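Local coordinates for envelope glycoprotein (Thogoto virus, PDB 5XEA) that probably attaches the virus to a host-cell receptor and later drives fusion of the viral envelope with the host membrane, as a trimeric fusogen related to baculovirus gp64, at residues A44-A49 / D139-V144; A52-G57 / T64-R69. All coordinates share one frame; numbering follows the deposited sequence.

Interaction 1: residues A44-A49 / D139-V144; sequences AGYRTA and DWRCGV
Y46 lays its ring across G143 where two long antiparallel strands, 40-56 and 133-156, run side by side within the extended beta sheet of this gp64-type glycoprotein. The backbone ladder is regular: Y46 with G143 and T48 with R141 form the hydrogen-bonded pairs, each closed by two N-H...O=C bonds, and R47–C142 is the non-hydrogen-bonded pair between them, with G45–V144 and A49–W140 beyond at the two ends.

Aromatic contacts lie on both faces of the sheet. With chi1 at 66°, CG of Y46 sits between its backbone N and carbonyl carbon, which turns the ring over the neighbouring strand; CA of G143 is 3.9 Å from the ring centroid. A beta carbon on G143 would collide with CE2 of Y46, so glycine suits this place. On the other face, CB of A49 stands almost exactly on the normal of the W140 six-membered ring, 3.5 Å from its centroid, a CH-pi contact that a small methyl can make closely. CG of R47 meets the same ring at its edge, and the R47 guanidinium continues to E79 and the carbonyl of Y73. C142, beside R47, is disulfide-bonded to C89.

The polar contacts gather around R141. Its guanidinium places one face over CE1 of Y46, the two planes 30° apart, while NE forms a salt bridge with E121 and NH2 bonds to the carbonyl of S429 on helix 421-437. NH1 donates to a water in the guanidinium plane at 2.7 Å; OG1 of T48, also hydrogen-bonded to ND1 of H72, meets the same water at 2.7 Å.

Interaction 2: residues A52-G57 / T64-R69; sequences AYCYNG and TGCNAR
Y53 and N67 are tied by paired backbone hydrogen bonds, as are Y55 and G65. The Y53–N67 bonds are nearly straight, both at 176°. The carbonyl O of N67 is gripped twice: N of Y53 comes from one side of its plane at 3.0 Å, and NH1 of R69 from the opposite side at 2.9 Å. R69 thus folds back along its own strand, bringing its guanidinium under the amide of N67, whose ND2 lies 3.2 Å above the centre of the guanidinium plane. Toward the turn, N of G57 donates to OG1 of T64 over 2.7 Å; this hydroxyl is also hydrogen-bonded to the carbonyl of G58.

Strands 40-56 and 65-72 here form a beta hairpin, and a disulfide bridges its non-hydrogen-bonded pair C54–C66, where the facing residues are close enough for a short S–S link. SG of C54 and SG of C66 each stand anti to their own carbonyl carbon, and the C54–C66 bridge closes with a chi3 of 107°. G65 has a positive phi of 153°, at which a beta carbon would jam against the preceding carbonyl, so glycine fits the start of the return strand.

On the disulfide's face, CB of A52 touches CB of A68 at 3.7 Å, small methyls suiting so close a pair of strands. On the opposite face the rings of Y53 and Y55 meet H134 of the adjoining strand 133-156. Neighbouring subunits close in at the periphery: ND2 of N56 bonds to the carbonyl of L59 of the third subunit, and R69 packs on Y439 of the second.

Overall arrangement
Strand 40-56 serves both contacts: interaction 1 uses its earlier part against strand 133-156, and interaction 2 its later part against the returning strand 65-72, all within one antiparallel sheet. Their centres lie 24 Å apart, and the hairpin is nested inside the longer loop closed by interaction 1. Interaction 1 is buried, untouched by other chains, and combines ring packing with arginines that form salt bridges with acids elsewhere in the chain. Interaction 2, farther from the chain's centre, is only partly buried and meets both neighbouring subunits. Its disulfide joins the two segments directly, whereas the cysteine of interaction 1 ties its strand to a third part of the chain.

Interaction 1: residues A44-A49 / D139-V144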
loop_
_atom_site.group_PDB
_atom_site.type_symbol
_atom_site.label_atom_id
_atom_site.label_comp_id
_atom_site.label_asym_id
_atom_site.label_seq_id
_atom_site.Cartn_x
_atom_site.Cartn_y
_atom_site.Cartn_z
ATOM N N ALA B 44 4.338 -26.453 9.296
ATOM C CA ALA B 44 4.365 -27.022 7.954
ATOM C C ALA B 44 5.614 -27.872 7.792
ATOM O O ALA B 44 6.721 -27.426 8.104
ATOM C CB ALA B 44 4.322 -25.935 6.879
ATOM N N GLY B 45 5.433 -29.087 7.303
ATOM C CA GLY B 45 6.546 -29.999 7.107
ATOM C C GLY B 45 6.467 -30.704 5.770
ATOM O O GLY B 45 5.386 -30.959 5.240
ATOM N N TYR B 46 7.649 -31.023 5.226
ATOM C CA TYR B 46 7.754 -31.727 3.956
ATOM C C TYR B 46 8.766 -32.852 4.080
ATOM O O TYR B 46 9.687 -32.791 4.898
ATOM C CB TYR B 46 8.146 -30.787 2.789
ATOM C CG TYR B 46 9.536 -30.193 2.871
ATOM C CD1 TYR B 46 10.627 -30.820 2.267
ATOM C CD2 TYR B 46 9.756 -28.993 3.542
ATOM C CE1 TYR B 46 11.895 -30.276 2.352
ATOM C CE2 TYR B 46 11.021 -28.447 3.633
ATOM C CZ TYR B 46 12.088 -29.084 3.035
ATOM O OH TYR B 46 13.346 -28.518 3.130
ATOM N N ARG B 47 8.580 -33.876 3.255
ATOM C CA ARG B 47 9.509 -34.999 3.189
ATOM C C ARG B 47 9.323 -35.690 1.850
ATOM O O ARG B 47 8.190 -36.004 1.466
ATOM C CB ARG B 47 9.276 -35.979 4.338
ATOM C CG ARG B 47 10.141 -37.253 4.289
ATOM C CD ARG B 47 9.976 -37.993 5.608
ATOM N NE ARG B 47 8.587 -38.388 5.799
ATOM C CZ ARG B 47 8.077 -38.845 6.936
ATOM N NH1 ARG B 47 8.844 -38.981 8.010
ATOM N NH2 ARG B 47 6.790 -39.177 6.983
ATOM N N THR B 48 10.428 -35.930 1.161
ATOM C CA THR B 48 10.408 -36.587 -0.141
ATOM C C THR B 48 11.640 -37.470 -0.256
ATOM O O THR B 48 12.702 -37.165 0.303
ATOM C CB THR B 48 10.350 -35.522 -1.269
ATOM O OG1 THR B 48 9.070 -34.878 -1.246
ATOM C CG2 THR B 48 10.581 -36.112 -2.630
ATOM N N ALA B 49 11.494 -38.578 -0.985
ATOM C CA ALA B 49 12.615 -39.447 -1.313
ATOM C C ALA B 49 12.906 -39.374 -2.810
ATOM O O ALA B 49 11.983 -39.275 -3.622
ATOM C CB ALA B 49 12.325 -40.899 -0.899
ATOM N N ASP B 139 17.881 -41.149 -1.608
ATOM C CA ASP B 139 18.209 -40.062 -0.689
ATOM C C ASP B 139 16.927 -39.328 -0.330
ATOM O O ASP B 139 15.878 -39.496 -0.964
ATOM C CB ASP B 139 19.269 -39.112 -1.274
ATOM C CG ASP B 139 19.988 -38.286 -0.195
ATOM O OD1 ASP B 139 19.709 -38.491 1.019
ATOM O OD2 ASP B 139 20.814 -37.423 -0.570
ATOM N N TRP B 140 17.008 -38.529 0.728
ATOM C CA TRP B 140 15.821 -37.934 1.322
ATOM C C TRP B 140 16.001 -36.435 1.474
ATOM O O TRP B 140 17.118 -35.944 1.637
ATOM C CB TRP B 140 15.518 -38.557 2.706
ATOM C CG TRP B 140 15.112 -39.985 2.616
ATOM C CD1 TRP B 140 15.940 -41.068 2.462
ATOM C CD2 TRP B 140 13.776 -40.494 2.618
ATOM N NE1 TRP B 140 15.199 -42.220 2.395
ATOM C CE2 TRP B 140 13.868 -41.901 2.468
ATOM C CE3 TRP B 140 12.506 -39.903 2.740
ATOM C CZ2 TRP B 140 12.741 -42.725 2.440
ATOM C CZ3 TRP B 140 11.390 -40.713 2.706
ATOM C CH2 TRP B 140 11.516 -42.122 2.564
ATOM N N ARG B 141 14.878 -35.717 1.448
ATOM C CA ARG B 141 14.826 -34.339 1.918
ATOM C C ARG B 141 13.681 -34.223 2.912
ATOM O O ARG B 141 12.665 -34.919 2.800
ATOM C CB ARG B 141 14.635 -33.315 0.787
ATOM C CG ARG B 141 13.235 -33.326 0.166
ATOM C CD ARG B 141 13.214 -32.644 -1.204
ATOM N NE ARG B 141 13.768 -31.289 -1.109
ATOM C CZ ARG B 141 13.041 -30.173 -1.072
ATOM N NH1 ARG B 141 11.719 -30.227 -1.123
ATOM N NH2 ARG B 141 13.641 -28.995 -0.984
ATOM N N CYS B 142 13.858 -33.348 3.892
ATOM C CA CYS B 142 12.760 -33.046 4.801
ATOM C C CYS B 142 13.024 -31.700 5.451
ATOM O O CYS B 142 14.156 -31.208 5.471
ATOM C CB CYS B 142 12.583 -34.148 5.851
ATOM S SG CYS B 142 14.021 -34.380 6.916
ATOM N N GLY B 143 11.968 -31.109 5.979
ATOM C CA GLY B 143 12.101 -29.816 6.624
ATOM C C GLY B 143 10.823 -29.478 7.352
ATOM O O GLY B 143 9.758 -30.044 7.074
ATOM N N VAL B 144 10.936 -28.544 8.294
ATOM C CA VAL B 144 9.793 -28.171 9.121
ATOM C C VAL B 144 9.924 -26.701 9.489
ATOM O O VAL B 144 11.033 -26.189 9.680
ATOM C CB VAL B 144 9.683 -29.061 10.374
ATOM C CG1 VAL B 144 10.906 -28.881 11.277
ATOM C CG2 VAL B 144 8.386 -28.769 11.156
HETATM O O HOH W 1 9.967 -32.289 -1.298
#

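Interaction 2: residues A52-G57 / T64-R69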
loop_
_atom_site.group_PDB
_atom_site.type_symbol
_atom_site.label_atom_id
_atom_site.label_comp_id
_atom_site.label_asym_id
_atom_site.label_seq_id
_atom_site.Cartn_x
_atom_site.Cartn_y
_atom_site.Cartn_z
ATOM N N ALA B 52 16.189 -44.109 -7.257
ATOM C CA ALA B 52 16.634 -44.511 -8.595
ATOM C C ALA B 52 17.050 -45.980 -8.569
ATOM O O ALA B 52 18.092 -46.333 -8.004
ATOM C CB ALA B 52 17.787 -43.633 -9.093
ATOM N N TYR B 53 16.251 -46.823 -9.203
ATOM C CA TYR B 53 16.520 -48.252 -9.334
ATOM C C TYR B 53 16.865 -48.538 -10.794
ATOM O O TYR B 53 16.014 -48.407 -11.676
ATOM C CB TYR B 53 15.301 -49.046 -8.881
ATOM C CG TYR B 53 15.465 -50.552 -8.911
ATOM C CD1 TYR B 53 16.316 -51.195 -8.021
ATOM C CD2 TYR B 53 14.744 -51.336 -9.814
ATOM C CE1 TYR B 53 16.454 -52.587 -8.030
ATOM C CE2 TYR B 53 14.879 -52.731 -9.831
ATOM C CZ TYR B 53 15.728 -53.345 -8.931
ATOM O OH TYR B 53 15.866 -54.716 -8.933
ATOM N N CYS B 54 18.100 -48.926 -11.055
ATOM C CA CYS B 54 18.580 -49.052 -12.420
ATOM C C CYS B 54 19.033 -50.480 -12.667
ATOM O O CYS B 54 19.329 -51.214 -11.727
ATOM C CB CYS B 54 19.733 -48.084 -12.668
ATOM S SG CYS B 54 19.292 -46.358 -12.297
ATOM N N TYR B 55 19.079 -50.866 -13.941
ATOM C CA TYR B 55 19.732 -52.105 -14.352
ATOM C C TYR B 55 20.623 -51.819 -15.549
ATOM O O TYR B 55 20.214 -51.131 -16.489
ATOM C CB TYR B 55 18.728 -53.221 -14.704
ATOM C CG TYR B 55 19.407 -54.491 -15.208
ATOM C CD1 TYR B 55 20.125 -55.305 -14.341
ATOM C CD2 TYR B 55 19.353 -54.857 -16.556
ATOM C CE1 TYR B 55 20.752 -56.467 -14.792
ATOM C CE2 TYR B 55 19.984 -56.029 -17.016
ATOM C CZ TYR B 55 20.681 -56.820 -16.119
ATOM O OH TYR B 55 21.322 -57.964 -16.532
ATOM N N ASN B 56 21.842 -52.332 -15.500
ATOM C CA ASN B 56 22.809 -52.180 -16.577
ATOM C C ASN B 56 22.996 -53.544 -17.251
ATOM O O ASN B 56 23.740 -54.390 -16.752
ATOM C CB ASN B 56 24.129 -51.656 -16.025
ATOM C CG ASN B 56 25.147 -51.379 -17.108
ATOM O OD1 ASN B 56 24.963 -51.751 -18.262
ATOM N ND2 ASN B 56 26.227 -50.708 -16.736
ATOM N N GLY B 57 22.343 -53.749 -18.391
ATOM C CA GLY B 57 22.571 -54.965 -19.175
ATOM C C GLY B 57 23.206 -54.688 -20.527
ATOM O O GLY B 57 23.154 -55.526 -21.430
ATOM N N THR B 64 17.780 -52.402 -19.987
ATOM C CA THR B 64 18.781 -51.482 -19.455
ATOM C C THR B 64 18.135 -50.106 -19.309
ATOM O O THR B 64 17.443 -49.636 -20.217
ATOM C CB THR B 64 20.017 -51.420 -20.360
ATOM O OG1 THR B 64 20.744 -52.665 -20.302
ATOM C CG2 THR B 64 20.945 -50.281 -19.929
ATOM N N GLY B 65 18.297 -49.486 -18.161
ATOM C CA GLY B 65 17.644 -48.212 -17.932
ATOM C C GLY B 65 17.387 -48.009 -16.455
ATOM O O GLY B 65 17.865 -48.762 -15.625
ATOM N N CYS B 66 16.624 -46.959 -16.140
ATOM C CA CYS B 66 16.366 -46.586 -14.751
ATOM C C CYS B 66 14.899 -46.266 -14.527
ATOM O O CYS B 66 14.224 -45.694 -15.393
ATOM C CB CYS B 66 17.173 -45.356 -14.304
ATOM S SG CYS B 66 18.960 -45.573 -14.162
ATOM N N ASN B 67 14.428 -46.621 -13.332
ATOM C CA ASN B 67 13.176 -46.122 -12.769
ATOM C C ASN B 67 13.585 -45.179 -11.641
ATOM O O ASN B 67 13.801 -45.608 -10.505
ATOM C CB ASN B 67 12.299 -47.240 -12.266
ATOM C CG ASN B 67 11.014 -46.736 -11.669
ATOM O OD1 ASN B 67 10.560 -45.637 -11.985
ATOM N ND2 ASN B 67 10.423 -47.530 -10.788
ATOM N N ALA B 68 13.713 -43.893 -11.976
ATOM C CA ALA B 68 14.270 -42.867 -11.097
ATOM C C ALA B 68 13.231 -41.772 -10.940
ATOM O O ALA B 68 12.804 -41.184 -11.939
ATOM C CB ALA B 68 15.571 -42.292 -11.685
ATOM N N ARG B 69 12.823 -41.499 -9.701
ATOM C CA ARG B 69 11.696 -40.602 -9.490
ATOM C C ARG B 69 11.688 -40.137 -8.048
ATOM O O ARG B 69 12.322 -40.739 -7.174
ATOM C CB ARG B 69 10.359 -41.279 -9.832
ATOM C CG ARG B 69 9.908 -42.361 -8.857
ATOM C CD ARG B 69 10.704 -43.650 -9.006
ATOM N NE ARG B 69 10.143 -44.745 -8.226
ATOM C CZ ARG B 69 10.780 -45.879 -7.920
ATOM N NH1 ARG B 69 12.040 -46.100 -8.311
ATOM N NH2 ARG B 69 10.142 -46.803 -7.211
#